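Local coordinates for lysine cyclodeaminase (Streptomyces pristinaespiralis, PDB 5YU3), which catalyses the NAD-dependent cyclising deamination of L-lysine to L-pipecolic acid with loss of ammonia, and also recognises L-ornithine and L-2,4-diaminobutyric acid, at residues H44-R49 with G303-D308. Residues are numbered along the deposited sequence; the frame is centred on the assembly and turned at random.
Sequences HLSPLR and GFAFED. With PRO (proline), chain G; NAD (nicotinamide-adenine-dinucleotide), chain F.
Ser46 reaches the first turn of helix 305-321 and takes the amide of Phe306 on its hydroxyl, Phe306 N to Ser46 OG 2.9 Å, through a bent bond (134° at the hydrogen). The torsion that sets OG opposite its own carbonyl carbon (chi1 -44°) also brings it against Phe306 CB and near the edge of the Phe304 ring. Serine suits the place because its short side chain brings OG up to the helix amide as acceptor, while the same oxygen is hydrogen-bonded to His67 ND1 of strand 60-69. Beside it Leu45 supplies an apolar methyl, CD2 lying 3.6 Å from Phe304 CE2, the two side chains crossing at about a right angle. Glu307 CG packs over one face of the Phe304 ring, offset toward its rim, while Leu35 and Ile38 of helix 20-39 also touch the side chain. At the pocket end of the contact, Arg49 runs extended from CG to NE, placing NH1 2.9 Å from Gly303 O, with N of the bound proline over a guanidinium face. Salt bridges to Glu63 and Glu264, and a bond from NH1 to Thr302 O, fix the group's rotation. At Gly303 a beta carbon would run into OXT of the bound proline, and phi is positive (85°); both suit glycine. The contact thus ties the helix start to a pocket whose arginine probably contributes positive potential near the bound carboxylate.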
loop_
_atom_site.group_PDB
_atom_site.type_symbol
_atom_site.label_atom_id
_atom_site.label_comp_id
_atom_site.label_asym_id
_atom_site.label_seq_id
_atom_site.Cartn_x
_atom_site.Cartn_y
_atom_site.Cartn_z
ATOM N N HIS A 44 1.928 -16.849 -9.850
ATOM C CA HIS A 44 0.899 -16.069 -10.518
ATOM C C HIS A 44 1.289 -14.603 -10.589
ATOM O O HIS A 44 1.955 -14.078 -9.693
ATOM C CB HIS A 44 -0.444 -16.266 -9.807
ATOM C CG HIS A 44 -0.822 -17.709 -9.680
ATOM N ND1 HIS A 44 -1.300 -18.446 -10.743
ATOM C CD2 HIS A 44 -0.728 -18.570 -8.639
ATOM C CE1 HIS A 44 -1.516 -19.689 -10.354
ATOM N NE2 HIS A 44 -1.171 -19.793 -9.084
ATOM N N LEU A 45 0.878 -13.958 -11.681
ATOM C CA LEU A 45 1.068 -12.523 -11.837
ATOM C C LEU A 45 0.489 -11.783 -10.647
ATOM O O LEU A 45 -0.571 -12.146 -10.129
ATOM C CB LEU A 45 0.387 -12.015 -13.111
ATOM C CG LEU A 45 1.072 -12.106 -14.467
ATOM C CD1 LEU A 45 0.140 -11.479 -15.502
ATOM C CD2 LEU A 45 2.428 -11.401 -14.441
ATOM N N SER A 46 1.187 -10.729 -10.230
ATOM C CA SER A 46 0.694 -9.861 -9.173
ATOM C C SER A 46 -0.609 -9.190 -9.606
ATOM O O SER A 46 -0.829 -8.947 -10.796
ATOM C CB SER A 46 1.746 -8.809 -8.834
ATOM O OG SER A 46 3.024 -9.429 -8.762
ATOM N N PRO A 47 -1.497 -8.882 -8.666
ATOM C CA PRO A 47 -2.688 -8.109 -9.023
ATOM C C PRO A 47 -2.292 -6.753 -9.583
ATOM O O PRO A 47 -1.165 -6.286 -9.408
ATOM C CB PRO A 47 -3.439 -7.973 -7.698
ATOM C CG PRO A 47 -2.307 -8.332 -6.611
ATOM C CD PRO A 47 -1.509 -9.192 -7.191
ATOM N N LEU A 48 -3.233 -6.124 -10.285
ATOM C CA LEU A 48 -3.007 -4.774 -10.784
ATOM C C LEU A 48 -2.604 -3.859 -9.640
ATOM O O LEU A 48 -3.175 -3.918 -8.551
ATOM C CB LEU A 48 -4.273 -4.219 -11.444
ATOM C CG LEU A 48 -4.719 -4.739 -12.804
ATOM C CD1 LEU A 48 -6.012 -4.031 -13.219
ATOM C CD2 LEU A 48 -3.629 -4.510 -13.823
ATOM N N ARG A 49 -1.616 -3.007 -9.887
ATOM C CA ARG A 49 -1.280 -2.028 -8.871
ATOM C C ARG A 49 -2.328 -0.915 -8.843
ATOM O O ARG A 49 -3.212 -0.827 -9.703
ATOM C CB ARG A 49 0.115 -1.452 -9.123
ATOM C CG ARG A 49 0.261 -0.741 -10.449
ATOM C CD ARG A 49 1.620 -0.053 -10.564
ATOM N NE ARG A 49 1.875 0.425 -11.924
ATOM C CZ ARG A 49 2.894 0.026 -12.680
ATOM N NH1 ARG A 49 3.767 -0.844 -12.202
ATOM N NH2 ARG A 49 3.047 0.510 -13.912
ATOM N N GLY A 303 6.443 -2.945 -15.071
ATOM C CA GLY A 303 6.888 -3.276 -13.727
ATOM C C GLY A 303 5.763 -3.914 -12.940
ATOM O O GLY A 303 4.619 -3.458 -13.018
ATOM N N PHE A 304 6.045 -4.983 -12.207
ATOM C CA PHE A 304 5.011 -5.517 -11.342
ATOM C C PHE A 304 5.660 -6.083 -10.087
ATOM O O PHE A 304 6.860 -6.385 -10.053
ATOM C CB PHE A 304 4.096 -6.536 -12.075
ATOM C CG PHE A 304 4.779 -7.783 -12.576
ATOM C CD1 PHE A 304 5.615 -7.750 -13.695
ATOM C CD2 PHE A 304 4.523 -9.009 -11.976
ATOM C CE1 PHE A 304 6.215 -8.907 -14.169
ATOM C CE2 PHE A 304 5.122 -10.178 -12.447
ATOM C CZ PHE A 304 5.968 -10.125 -13.549
ATOM N N ALA A 305 4.841 -6.187 -9.037
ATOM C CA ALA A 305 5.363 -6.362 -7.684
ATOM C C ALA A 305 6.152 -7.657 -7.510
ATOM O O ALA A 305 7.054 -7.713 -6.669
ATOM C CB ALA A 305 4.202 -6.296 -6.686
ATOM N N PHE A 306 5.819 -8.717 -8.259
ATOM C CA PHE A 306 6.607 -9.949 -8.205
ATOM C C PHE A 306 8.083 -9.671 -8.458
ATOM O O PHE A 306 8.951 -10.285 -7.833
ATOM C CB PHE A 306 6.075 -10.953 -9.233
ATOM C CG PHE A 306 6.790 -12.281 -9.247
ATOM C CD1 PHE A 306 6.796 -13.102 -8.134
ATOM C CD2 PHE A 306 7.428 -12.721 -10.402
ATOM C CE1 PHE A 306 7.437 -14.338 -8.160
ATOM C CE2 PHE A 306 8.067 -13.951 -10.436
ATOM C CZ PHE A 306 8.067 -14.762 -9.313
ATOM N N GLU A 307 8.387 -8.757 -9.383
ATOM C CA GLU A 307 9.787 -8.438 -9.654
ATOM C C GLU A 307 10.445 -7.813 -8.434
ATOM O O GLU A 307 11.608 -8.098 -8.133
ATOM C CB GLU A 307 9.904 -7.498 -10.848
ATOM C CG GLU A 307 9.257 -8.039 -12.129
ATOM C CD GLU A 307 9.252 -7.027 -13.266
ATOM O OE1 GLU A 307 9.170 -5.815 -12.995
ATOM O OE2 GLU A 307 9.333 -7.454 -14.444
ATOM N N ASP A 308 9.713 -6.957 -7.724
ATOM C CA ASP A 308 10.249 -6.333 -6.519
ATOM C C ASP A 308 10.434 -7.349 -5.400
ATOM O O ASP A 308 11.417 -7.280 -4.650
ATOM C CB ASP A 308 9.327 -5.201 -6.086
ATOM C CG ASP A 308 9.152 -4.177 -7.171
ATOM O OD1 ASP A 308 10.165 -3.534 -7.507
ATOM O OD2 ASP A 308 8.025 -4.017 -7.701
HETATM N N PRO G . 6.350 1.870 -12.584
HETATM C CA PRO G . 7.430 1.886 -11.461
HETATM C C PRO G . 7.566 0.477 -10.820
HETATM O O PRO G . 8.144 0.489 -9.719
HETATM C CB PRO G . 6.996 2.777 -10.652
HETATM C CG PRO G . 6.341 3.882 -11.633
HETATM C CD PRO G . 6.215 3.324 -12.795
HETATM O OXT PRO G . 7.175 -0.612 -11.373
HETATM P PA NAD F . 14.329 10.194 -14.762
HETATM O O1A NAD F . 13.617 11.469 -14.433
HETATM O O2A NAD F . 15.597 9.823 -14.019
HETATM O O5B NAD F . 14.739 10.237 -16.318
HETATM C C5B NAD F . 13.738 10.478 -17.315
HETATM C C4B NAD F . 14.432 11.215 -18.450
HETATM O O4B NAD F . 13.532 11.332 -19.555
HETATM C C3B NAD F . 14.804 12.647 -18.054
HETATM O O3B NAD F . 16.230 12.841 -18.178
HETATM C C2B NAD F . 14.038 13.511 -19.042
HETATM O O2B NAD F . 14.743 14.677 -19.461
HETATM C C1B NAD F . 13.851 12.559 -20.202
HETATM N N9A NAD F . 12.767 12.880 -21.155
HETATM C C8A NAD F . 11.554 13.423 -20.902
HETATM N N7A NAD F . 10.833 13.535 -22.064
HETATM C C5A NAD F . 11.607 13.047 -23.062
HETATM C C6A NAD F . 11.494 12.860 -24.521
HETATM N N6A NAD F . 10.368 13.215 -25.182
HETATM N N1A NAD F . 12.542 12.298 -25.165
HETATM C C2A NAD F . 13.679 11.927 -24.548
HETATM N N3A NAD F . 13.861 12.080 -23.226
HETATM C C4A NAD F . 12.876 12.618 -22.454
HETATM O O3 NAD F . 13.247 8.992 -14.603
HETATM P PN NAD F . 13.529 7.418 -14.654
HETATM O O1N NAD F . 14.634 7.159 -15.651
HETATM O O2N NAD F . 13.654 6.921 -13.230
HETATM O O5D NAD F . 12.130 6.844 -15.215
HETATM C C5D NAD F . 11.797 6.986 -16.597
HETATM C C4D NAD F . 10.470 6.273 -16.859
HETATM O O4D NAD F . 10.579 4.895 -16.504
HETATM C C3D NAD F . 9.344 6.834 -16.008
HETATM O O3D NAD F . 8.126 6.820 -16.786
HETATM C C2D NAD F . 9.208 5.816 -14.898
HETATM O O2D NAD F . 7.926 5.851 -14.255
HETATM C C1D NAD F . 9.463 4.545 -15.682
HETATM N N1N NAD F . 9.795 3.375 -14.879
HETATM C C2N NAD F . 9.395 2.178 -15.329
HETATM C C3N NAD F . 9.670 1.018 -14.618
HETATM C C7N NAD F . 9.218 -0.291 -15.173
HETATM O O7N NAD F . 9.235 -1.287 -14.479
HETATM N N7N NAD F . 8.840 -0.339 -16.462
HETATM C C4N NAD F . 10.409 1.090 -13.433
HETATM C C5N NAD F . 10.836 2.347 -13.009
HETATM C C6N NAD F . 10.525 3.486 -13.755
#